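Local coordinates for protein Cg9734-pa (Drosophila melanogaster, PDB 2BK9) that binds heme in a hexacoordinate state as an insect globin, and probably carries oxygen, with a possible peroxidase activity, at residues H61-S72 against L85-H96. The protein carries 1 engineered substitution. Residues are numbered along the deposited sequence; the frame is centred on the assembly and turned at random.
Sequences HAGRIIRVFDES and LDEIWTKIAVSH. With HEM (protoporphyrin IX containing Fe), chain B.
Trp89 reaches across to Ser72, Val68 and Phe69 of segment 61-72, which runs nearly antiparallel to 85-96. From CB, with CG anti to the carbonyl carbon, the pyrrole side of the indole turns to Ser72 and the benzene side to Val68 and Phe69. Its NE1 donates to Ser72 OG at 2.8 Å, a bent bond (144°) with the oxygen tilted out of the ring plane; Ser72 OG in turn donates to Val68 O, so one hydroxyl ties the indole to the opposing backbone. Val68 CG1 sits over one face of the six-membered ring, 3.6 Å from CZ2, in a CH-pi contact. The CZ2-CH2 edge meets the face of Phe69, planes at 62°, and CH2 also lies 3.8 Å from heme CBB. Replacing Trp89 by an alanine is likely to leave Ser72 OG without its N-H donor and open a gap beside the heme vinyl group. Val68 CG2 and Ile92 CD1 meet tip to tip near the heme methyls. The iron itself bridges the helices, bound by His61 NE2 and His96 NE2 at 2.0 Å each. His96 ND1 donates almost straight to Ile92 O, fixing the ring's rotation. In this globin E-F pair, the distal histidine fills the sixth site, so an external ligand would have to displace it.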
ATOM      1  N   HIS A  61      -2.905   0.342 -11.294  1.00  5.90           N
ATOM      2  CA  HIS A  61      -2.638   0.907  -9.973  1.00  6.17           C
ATOM      3  C   HIS A  61      -2.643  -0.166  -8.890  1.00  6.31           C
ATOM      4  O   HIS A  61      -1.838  -0.145  -7.974  1.00  6.84           O
ATOM      5  CB  HIS A  61      -3.624   2.043  -9.630  1.00  6.61           C
ATOM      6  CG  HIS A  61      -3.181   2.860  -8.465  1.00  6.66           C
ATOM      7  ND1 HIS A  61      -3.543   2.597  -7.167  1.00  9.22           N
ATOM      8  CD2 HIS A  61      -2.364   3.932  -8.397  1.00  5.83           C
ATOM      9  CE1 HIS A  61      -2.946   3.472  -6.368  1.00  8.39           C
ATOM     10  NE2 HIS A  61      -2.236   4.303  -7.087  1.00  6.06           N
ATOM     11  N   ALA A  62      -3.592  -1.108  -9.009  1.00  6.21           N
ATOM     12  CA  ALA A  62      -3.655  -2.197  -8.071  1.00  7.08           C
ATOM     13  C   ALA A  62      -2.324  -2.961  -8.037  1.00  7.72           C
ATOM     14  O   ALA A  62      -1.797  -3.340  -6.989  1.00  7.66           O
ATOM     15  CB  ALA A  62      -4.831  -3.080  -8.430  1.00  7.67           C
ATOM     16  N   GLY A  63      -1.819  -3.250  -9.222  1.00  8.63           N
ATOM     17  CA  GLY A  63      -0.562  -3.972  -9.383  1.00 10.25           C
ATOM     18  C   GLY A  63       0.620  -3.175  -8.873  1.00  8.43           C
ATOM     19  O   GLY A  63       1.544  -3.762  -8.277  1.00 10.57           O
ATOM     20  N   ARG A  64       0.601  -1.852  -9.026  1.00  9.34           N
ATOM     21  CA  ARG A  64       1.642  -1.003  -8.482  1.00  9.24           C
ATOM     22  C   ARG A  64       1.706  -1.108  -6.990  1.00  8.46           C
ATOM     23  O   ARG A  64       2.787  -1.132  -6.429  1.00  8.57           O
ATOM     24  CB  ARG A  64       1.420   0.459  -8.890  1.00  9.73           C
ATOM     25  CG  ARG A  64       1.900   0.772 -10.336  1.00 12.21           C
ATOM     26  CD  ARG A  64       1.462   2.117 -10.900  1.00 12.63           C
ATOM     27  NE  ARG A  64       2.202   2.404 -12.134  1.00 14.83           N
ATOM     28  CZ  ARG A  64       1.688   2.656 -13.317  1.00 18.88           C
ATOM     29  NH1 ARG A  64       0.395   2.782 -13.508  1.00 19.95           N
ATOM     30  NH2 ARG A  64       2.519   2.857 -14.323  1.00 20.41           N
ATOM     31  N   ILE A  65       0.575  -1.092  -6.318  1.00  7.20           N
ATOM     32  CA  ILE A  65       0.616  -1.181  -4.857  1.00  6.62           C
ATOM     33  C   ILE A  65       1.310  -2.492  -4.465  1.00  6.34           C
ATOM     34  O   ILE A  65       2.163  -2.516  -3.593  1.00  6.89           O
ATOM     35  CB  ILE A  65      -0.814  -1.100  -4.298  1.00  6.70           C
ATOM     36  CG1 ILE A  65      -1.392   0.300  -4.498  1.00  7.60           C
ATOM     37  CG2 ILE A  65      -0.818  -1.484  -2.839  1.00  8.37           C
ATOM     38  CD1 ILE A  65      -2.851   0.417  -4.199  1.00  7.96           C
ATOM     39  N   ILE A  66       0.899  -3.597  -5.076  1.00  5.96           N
ATOM     40  CA  ILE A  66       1.527  -4.889  -4.747  1.00  6.11           C
ATOM     41  C   ILE A  66       3.031  -4.893  -5.055  1.00  6.44           C
ATOM     42  O   ILE A  66       3.835  -5.342  -4.241  1.00  6.17           O
ATOM     43  CB  ILE A  66       0.801  -6.058  -5.460  1.00  6.54           C
ATOM     44  CG1 ILE A  66      -0.664  -6.138  -5.017  1.00  7.37           C
ATOM     45  CG2 ILE A  66       1.549  -7.352  -5.182  1.00  7.46           C
ATOM     46  CD1 ILE A  66      -0.909  -6.412  -3.557  1.00  7.87           C
ATOM     47  N   ARG A  67       3.409  -4.385  -6.218  1.00  5.89           N
ATOM     48  CA  ARG A  67       4.812  -4.422  -6.612  1.00  6.77           C
ATOM     49  C   ARG A  67       5.683  -3.532  -5.760  1.00  6.07           C
ATOM     50  O   ARG A  67       6.824  -3.875  -5.480  1.00  6.77           O
ATOM     51  CB  ARG A  67       4.942  -4.133  -8.093  1.00  8.06           C
ATOM     52  CG  ARG A  67       4.485  -5.366  -8.939  1.00 12.15           C
ATOM     53  CD  ARG A  67       4.702  -5.233 -10.441  0.70 10.91           C
ATOM     54  NE  ARG A  67       3.658  -4.430 -11.074  0.70 13.22           N
ATOM     55  CZ  ARG A  67       2.460  -4.890 -11.421  0.70 13.04           C
ATOM     56  NH1 ARG A  67       2.067  -6.143 -11.165  0.70 13.93           N
ATOM     57  NH2 ARG A  67       1.621  -4.058 -12.004  0.70 15.58           N
ATOM     58  N   VAL A  68       5.184  -2.363  -5.357  1.00  5.92           N
ATOM     59  CA  VAL A  68       5.964  -1.496  -4.516  1.00  5.87           C
ATOM     60  C   VAL A  68       6.145  -2.107  -3.122  1.00  5.50           C
ATOM     61  O   VAL A  68       7.225  -2.010  -2.548  1.00  5.41           O
ATOM     62  CB  VAL A  68       5.331  -0.075  -4.459  1.00  6.21           C
ATOM     63  CG1 VAL A  68       5.999   0.815  -3.441  1.00  7.42           C
ATOM     64  CG2 VAL A  68       5.416   0.574  -5.855  1.00  8.23           C
ATOM     65  N   PHE A  69       5.100  -2.707  -2.573  1.00  5.49           N
ATOM     66  CA  PHE A  69       5.299  -3.462  -1.349  1.00  5.55           C
ATOM     67  C   PHE A  69       6.275  -4.611  -1.532  1.00  5.40           C
ATOM     68  O   PHE A  69       7.115  -4.846  -0.686  1.00  5.76           O
ATOM     69  CB  PHE A  69       3.959  -3.947  -0.784  1.00  6.79           C
ATOM     70  CG  PHE A  69       3.349  -2.934   0.131  1.00  6.98           C
ATOM     71  CD1 PHE A  69       2.427  -2.037  -0.286  1.00  7.62           C
ATOM     72  CD2 PHE A  69       3.849  -2.770   1.425  1.00 11.54           C
ATOM     73  CE1 PHE A  69       1.921  -1.091   0.600  1.00  9.02           C
ATOM     74  CE2 PHE A  69       3.336  -1.837   2.262  1.00 13.20           C
ATOM     75  CZ  PHE A  69       2.350  -1.013   1.839  1.00 12.00           C
ATOM     76  N   ASP A  70       6.216  -5.294  -2.671  1.00  5.90           N
ATOM     77  CA  ASP A  70       7.152  -6.391  -2.890  1.00  6.03           C
ATOM     78  C   ASP A  70       8.605  -5.890  -2.921  1.00  6.68           C
ATOM     79  O   ASP A  70       9.494  -6.491  -2.311  1.00  6.86           O
ATOM     80  CB  ASP A  70       6.826  -7.118  -4.168  1.00  6.64           C
ATOM     81  CG  ASP A  70       7.597  -8.364  -4.308  1.00  8.80           C
ATOM     82  OD1 ASP A  70       7.499  -9.261  -3.472  1.00  8.25           O
ATOM     83  OD2 ASP A  70       8.382  -8.490  -5.257  1.00 16.20           O
ATOM     84  N   GLU A  71       8.809  -4.780  -3.615  1.00  6.16           N
ATOM     85  CA  GLU A  71      10.126  -4.177  -3.643  1.00  6.73           C
ATOM     86  C   GLU A  71      10.642  -3.816  -2.249  1.00  6.72           C
ATOM     87  O   GLU A  71      11.832  -3.986  -1.941  1.00  8.40           O
ATOM     88  CB  GLU A  71      10.083  -2.934  -4.532  1.00  8.19           C
ATOM     89  CG  GLU A  71       9.963  -3.155  -6.006  1.00 12.11           C
ATOM     90  CD  GLU A  71      11.268  -3.530  -6.598  0.70 18.53           C
ATOM     91  OE1 GLU A  71      12.273  -2.817  -6.305  0.70 20.93           O
ATOM     92  OE2 GLU A  71      11.240  -4.511  -7.343  0.70 22.01           O
ATOM     93  N   SER A  72       9.736  -3.325  -1.434  1.00  6.11           N
ATOM     94  CA  SER A  72      10.038  -2.908  -0.083  1.00  6.05           C
ATOM     95  C   SER A  72      10.413  -4.096   0.777  1.00  6.25           C
ATOM     96  O   SER A  72      11.409  -4.067   1.537  1.00  6.64           O
ATOM     97  CB  SER A  72       8.850  -2.208   0.537  1.00  6.01           C
ATOM     98  OG  SER A  72       8.529  -1.030  -0.194  1.00  6.66           O
ATOM     99  N   LEU A  85      14.265   1.899   1.545  1.00  5.35           N
ATOM    100  CA  LEU A  85      12.866   2.231   1.846  1.00  5.65           C
ATOM    101  C   LEU A  85      12.604   3.719   1.698  1.00  5.44           C
ATOM    102  O   LEU A  85      11.589   4.153   1.171  1.00  5.97           O
ATOM    103  CB  LEU A  85      12.464   1.751   3.228  1.00  6.48           C
ATOM    104  CG  LEU A  85      12.413   0.246   3.424  1.00  6.08           C
ATOM    105  CD1 LEU A  85      12.229  -0.090   4.876  1.00  8.58           C
ATOM    106  CD2 LEU A  85      11.304  -0.372   2.585  1.00  8.20           C
ATOM    107  N   ASP A  86      13.533   4.532   2.201  1.00  6.15           N
ATOM    108  CA  ASP A  86      13.373   5.969   2.098  1.00  6.43           C
ATOM    109  C   ASP A  86      13.294   6.362   0.623  1.00  6.17           C
ATOM    110  O   ASP A  86      12.472   7.215   0.236  1.00  6.57           O
ATOM    111  CB  ASP A  86      14.488   6.715   2.792  1.00  7.47           C
ATOM    112  CG  ASP A  86      14.180   8.178   2.866  1.00  9.26           C
ATOM    113  OD1 ASP A  86      13.416   8.612   3.709  1.00 12.03           O
ATOM    114  OD2 ASP A  86      14.664   8.964   2.055  1.00 17.94           O
ATOM    115  N   GLU A  87      14.145   5.774  -0.212  1.00  6.08           N
ATOM    116  CA  GLU A  87      14.118   6.068  -1.627  1.00  6.14           C
ATOM    117  C   GLU A  87      12.784   5.679  -2.240  1.00  6.02           C
ATOM    118  O   GLU A  87      12.185   6.463  -2.964  1.00  6.73           O
ATOM    119  CB  GLU A  87      15.279   5.352  -2.310  1.00  6.89           C
ATOM    120  CG  GLU A  87      15.279   5.595  -3.773  1.00  8.14           C
ATOM    121  CD  GLU A  87      16.333   4.819  -4.545  1.00 10.30           C
ATOM    122  OE1 GLU A  87      17.036   3.909  -3.998  1.00 13.20           O
ATOM    123  OE2 GLU A  87      16.458   5.086  -5.759  1.00 10.49           O
ATOM    124  N   ILE A  88      12.370   4.443  -2.040  1.00  5.66           N
ATOM    125  CA  ILE A  88      11.143   3.932  -2.644  1.00  5.44           C
ATOM    126  C   ILE A  88       9.982   4.862  -2.302  1.00  5.70           C
ATOM    127  O   ILE A  88       9.201   5.269  -3.162  1.00  5.90           O
ATOM    128  CB  ILE A  88      10.887   2.498  -2.183  1.00  5.90           C
ATOM    129  CG1 ILE A  88      11.923   1.528  -2.807  1.00  6.99           C
ATOM    130  CG2 ILE A  88       9.478   2.074  -2.480  1.00  6.80           C
ATOM    131  CD1 ILE A  88      11.990   0.190  -2.121  1.00  7.98           C
ATOM    132  N   TRP A  89       9.814   5.101  -1.014  1.00  5.60           N
ATOM    133  CA  TRP A  89       8.569   5.724  -0.534  1.00  5.24           C
ATOM    134  C   TRP A  89       8.577   7.239  -0.674  1.00  5.33           C
ATOM    135  O   TRP A  89       7.523   7.836  -0.791  1.00  5.62           O
ATOM    136  CB  TRP A  89       8.241   5.222   0.857  1.00  5.73           C
ATOM    137  CG  TRP A  89       7.816   3.795   0.791  1.00  5.32           C
ATOM    138  CD1 TRP A  89       8.599   2.674   0.985  1.00  5.94           C
ATOM    139  CD2 TRP A  89       6.540   3.318   0.419  1.00  5.12           C
ATOM    140  NE1 TRP A  89       7.858   1.547   0.751  1.00  6.00           N
ATOM    141  CE2 TRP A  89       6.588   1.923   0.415  1.00  5.82           C
ATOM    142  CE3 TRP A  89       5.343   3.942   0.111  1.00  6.90           C
ATOM    143  CZ2 TRP A  89       5.473   1.145   0.137  1.00  6.76           C
ATOM    144  CZ3 TRP A  89       4.243   3.165  -0.175  1.00  7.41           C
ATOM    145  CH2 TRP A  89       4.315   1.785  -0.144  1.00  7.36           C
ATOM    146  N   THR A  90       9.755   7.856  -0.686  1.00  4.83           N
ATOM    147  CA  THR A  90       9.815   9.259  -1.029  1.00  5.36           C
ATOM    148  C   THR A  90       9.361   9.471  -2.452  1.00  5.64           C
ATOM    149  O   THR A  90       8.594  10.387  -2.770  1.00  5.57           O
ATOM    150  CB  THR A  90      11.199   9.826  -0.785  1.00  5.65           C
ATOM    151  OG1 THR A  90      11.501   9.765   0.618  1.00  6.76           O
ATOM    152  CG2 THR A  90      11.253  11.287  -1.200  1.00  6.52           C
ATOM    153  N   LYS A  91       9.775   8.570  -3.336  1.00  5.85           N
ATOM    154  CA  LYS A  91       9.378   8.673  -4.732  1.00  5.80           C
ATOM    155  C   LYS A  91       7.867   8.456  -4.887  1.00  5.70           C
ATOM    156  O   LYS A  91       7.201   9.212  -5.589  1.00  6.00           O
ATOM    157  CB  LYS A  91      10.178   7.715  -5.614  1.00  7.12           C
ATOM    158  CG  LYS A  91       9.726   7.778  -7.056  1.00  7.36           C
ATOM    159  CD  LYS A  91      10.646   7.006  -7.985  1.00  9.72           C
ATOM    160  CE  LYS A  91      10.201   7.168  -9.406  1.00 11.19           C
ATOM    161  NZ  LYS A  91      10.561   8.506  -9.974  1.00 17.56           N
ATOM    162  N   ILE A  92       7.313   7.488  -4.185  1.00  5.68           N
ATOM    163  CA  ILE A  92       5.858   7.322  -4.216  1.00  6.35           C
ATOM    164  C   ILE A  92       5.165   8.594  -3.737  1.00  5.26           C
ATOM    165  O   ILE A  92       4.216   9.081  -4.356  1.00  5.58           O
ATOM    166  CB  ILE A  92       5.444   6.133  -3.347  1.00  6.65           C
ATOM    167  CG1 ILE A  92       5.977   4.814  -3.919  1.00  8.01           C
ATOM    168  CG2 ILE A  92       3.944   6.069  -3.197  1.00  7.11           C
ATOM    169  CD1 ILE A  92       5.567   4.523  -5.316  1.00  9.61           C
ATOM    170  N   ALA A  93       5.623   9.169  -2.644  1.00  5.01           N
ATOM    171  CA  ALA A  93       4.986  10.357  -2.104  1.00  5.66           C
ATOM    172  C   ALA A  93       5.022  11.490  -3.135  1.00  4.88           C
ATOM    173  O   ALA A  93       4.007  12.143  -3.419  1.00  5.38           O
ATOM    174  CB  ALA A  93       5.635  10.797  -0.822  1.00  6.52           C
ATOM    175  N   VAL A  94       6.191  11.718  -3.688  1.00  4.96           N
ATOM    176  CA  VAL A  94       6.303  12.834  -4.612  1.00  5.84           C
ATOM    177  C   VAL A  94       5.470  12.563  -5.859  1.00  5.23           C
ATOM    178  O   VAL A  94       4.858  13.508  -6.398  1.00  5.35           O
ATOM    179  CB  VAL A  94       7.772  13.111  -4.898  1.00  6.45           C
ATOM    180  CG1 VAL A  94       7.905  14.160  -5.970  1.00  6.81           C
ATOM    181  CG2 VAL A  94       8.445  13.580  -3.602  1.00  7.54           C
ATOM    182  N   SER A  95       5.362  11.328  -6.298  1.00  5.71           N
ATOM    183  CA  SER A  95       4.567  10.996  -7.471  1.00  6.36           C
ATOM    184  C   SER A  95       3.091  11.352  -7.318  1.00  5.75           C
ATOM    185  O   SER A  95       2.405  11.522  -8.320  1.00  7.13           O
ATOM    186  CB  SER A  95       4.687   9.486  -7.794  1.00  6.01           C
ATOM    187  OG  SER A  95       5.932   9.217  -8.367  1.00  7.37           O
ATOM    188  N   HIS A  96       2.567  11.422  -6.113  1.00  5.37           N
ATOM    189  CA  HIS A  96       1.162  11.729  -5.903  1.00  5.40           C
ATOM    190  C   HIS A  96       0.889  13.202  -5.664  1.00  5.06           C
ATOM    191  O   HIS A  96      -0.274  13.582  -5.634  1.00  5.51           O
ATOM    192  CB  HIS A  96       0.602  10.865  -4.776  1.00  5.54           C
ATOM    193  CG  HIS A  96       0.519   9.416  -5.115  1.00  5.33           C
ATOM    194  ND1 HIS A  96       1.582   8.549  -5.004  1.00  6.23           N
ATOM    195  CD2 HIS A  96      -0.495   8.692  -5.654  1.00  6.02           C
ATOM    196  CE1 HIS A  96       1.194   7.337  -5.414  1.00  5.71           C
ATOM    197  NE2 HIS A  96      -0.066   7.393  -5.789  1.00  5.35           N
TER
HETATM  198  CHA HEM B1154      -0.416   6.791  -9.558  1.00  7.27           C
HETATM  199  CHB HEM B1154       1.649   3.864  -6.350  1.00  6.82           C
HETATM  200  CHC HEM B1154      -1.615   5.231  -3.160  1.00  6.37           C
HETATM  201  CHD HEM B1154      -3.932   7.778  -6.460  1.00  5.75           C
HETATM  202  C1A HEM B1154       0.455   5.939  -8.933  1.00  7.00           C
HETATM  203  C2A HEM B1154       1.729   5.480  -9.489  1.00  8.47           C
HETATM  204  C3A HEM B1154       2.336   4.669  -8.594  1.00  7.51           C
HETATM  205  C4A HEM B1154       1.427   4.583  -7.487  1.00  6.82           C
HETATM  206  CMA HEM B1154       3.682   3.919  -8.642  1.00  8.52           C
HETATM  207  CAA HEM B1154       2.249   5.902 -10.868  1.00  9.39           C
HETATM  208  CBA HEM B1154       2.820   7.319 -10.822  1.00  9.16           C
HETATM  209  CGA HEM B1154       3.181   7.684 -12.238  1.00 11.81           C
HETATM  210  O1A HEM B1154       2.269   8.060 -13.034  1.00 14.89           O
HETATM  211  O2A HEM B1154       4.375   7.613 -12.572  1.00 13.82           O
HETATM  212  C1B HEM B1154       0.904   3.930  -5.197  1.00  6.44           C
HETATM  213  C2B HEM B1154       1.275   3.296  -3.963  1.00  6.29           C
HETATM  214  C3B HEM B1154       0.352   3.685  -3.063  1.00  6.01           C
HETATM  215  C4B HEM B1154      -0.550   4.596  -3.700  1.00  5.12           C
HETATM  216  CMB HEM B1154       2.456   2.382  -3.794  1.00  7.17           C
HETATM  217  CAB HEM B1154       0.296   3.386  -1.615  1.00  7.68           C
HETATM  218  CBB HEM B1154       0.697   2.266  -1.043  1.00  9.81           C
HETATM  219  C1C HEM B1154      -2.531   6.045  -3.749  1.00  5.89           C
HETATM  220  C2C HEM B1154      -3.670   6.694  -3.108  1.00  5.96           C
HETATM  221  C3C HEM B1154      -4.358   7.355  -4.038  1.00  6.21           C
HETATM  222  C4C HEM B1154      -3.648   7.179  -5.279  1.00  5.69           C
HETATM  223  CMC HEM B1154      -3.966   6.609  -1.611  1.00  7.09           C
HETATM  224  CAC HEM B1154      -5.620   8.136  -3.785  1.00  6.24           C
HETATM  225  CBC HEM B1154      -6.600   8.370  -4.631  1.00  8.10           C
HETATM  226  C1D HEM B1154      -3.207   7.729  -7.604  1.00  5.69           C
HETATM  227  C2D HEM B1154      -3.490   8.455  -8.769  1.00  6.60           C
HETATM  228  C3D HEM B1154      -2.461   8.160  -9.705  1.00  7.40           C
HETATM  229  C4D HEM B1154      -1.575   7.265  -9.009  1.00  6.73           C
HETATM  230  CMD HEM B1154      -4.704   9.336  -9.005  1.00  7.20           C
HETATM  231  CAD HEM B1154      -2.351   8.718 -11.099  1.00  7.90           C
HETATM  232  CBD HEM B1154      -3.181   7.946 -12.076  1.00  8.24           C
HETATM  233  CGD HEM B1154      -3.123   8.482 -13.472  1.00 10.39           C
HETATM  234  O1D HEM B1154      -3.901   8.012 -14.336  1.00 12.81           O
HETATM  235  O2D HEM B1154      -2.290   9.387 -13.741  1.00 11.50           O
HETATM  236  NA  HEM B1154       0.314   5.401  -7.697  1.00  6.20           N
HETATM  237  NB  HEM B1154      -0.231   4.732  -5.026  1.00  5.44           N
HETATM  238  NC  HEM B1154      -2.541   6.365  -5.082  1.00  5.70           N
HETATM  239  ND  HEM B1154      -2.035   7.022  -7.757  1.00  6.51           N
HETATM  240 FE   HEM B1154      -1.132   5.859  -6.421  1.00  5.51          FE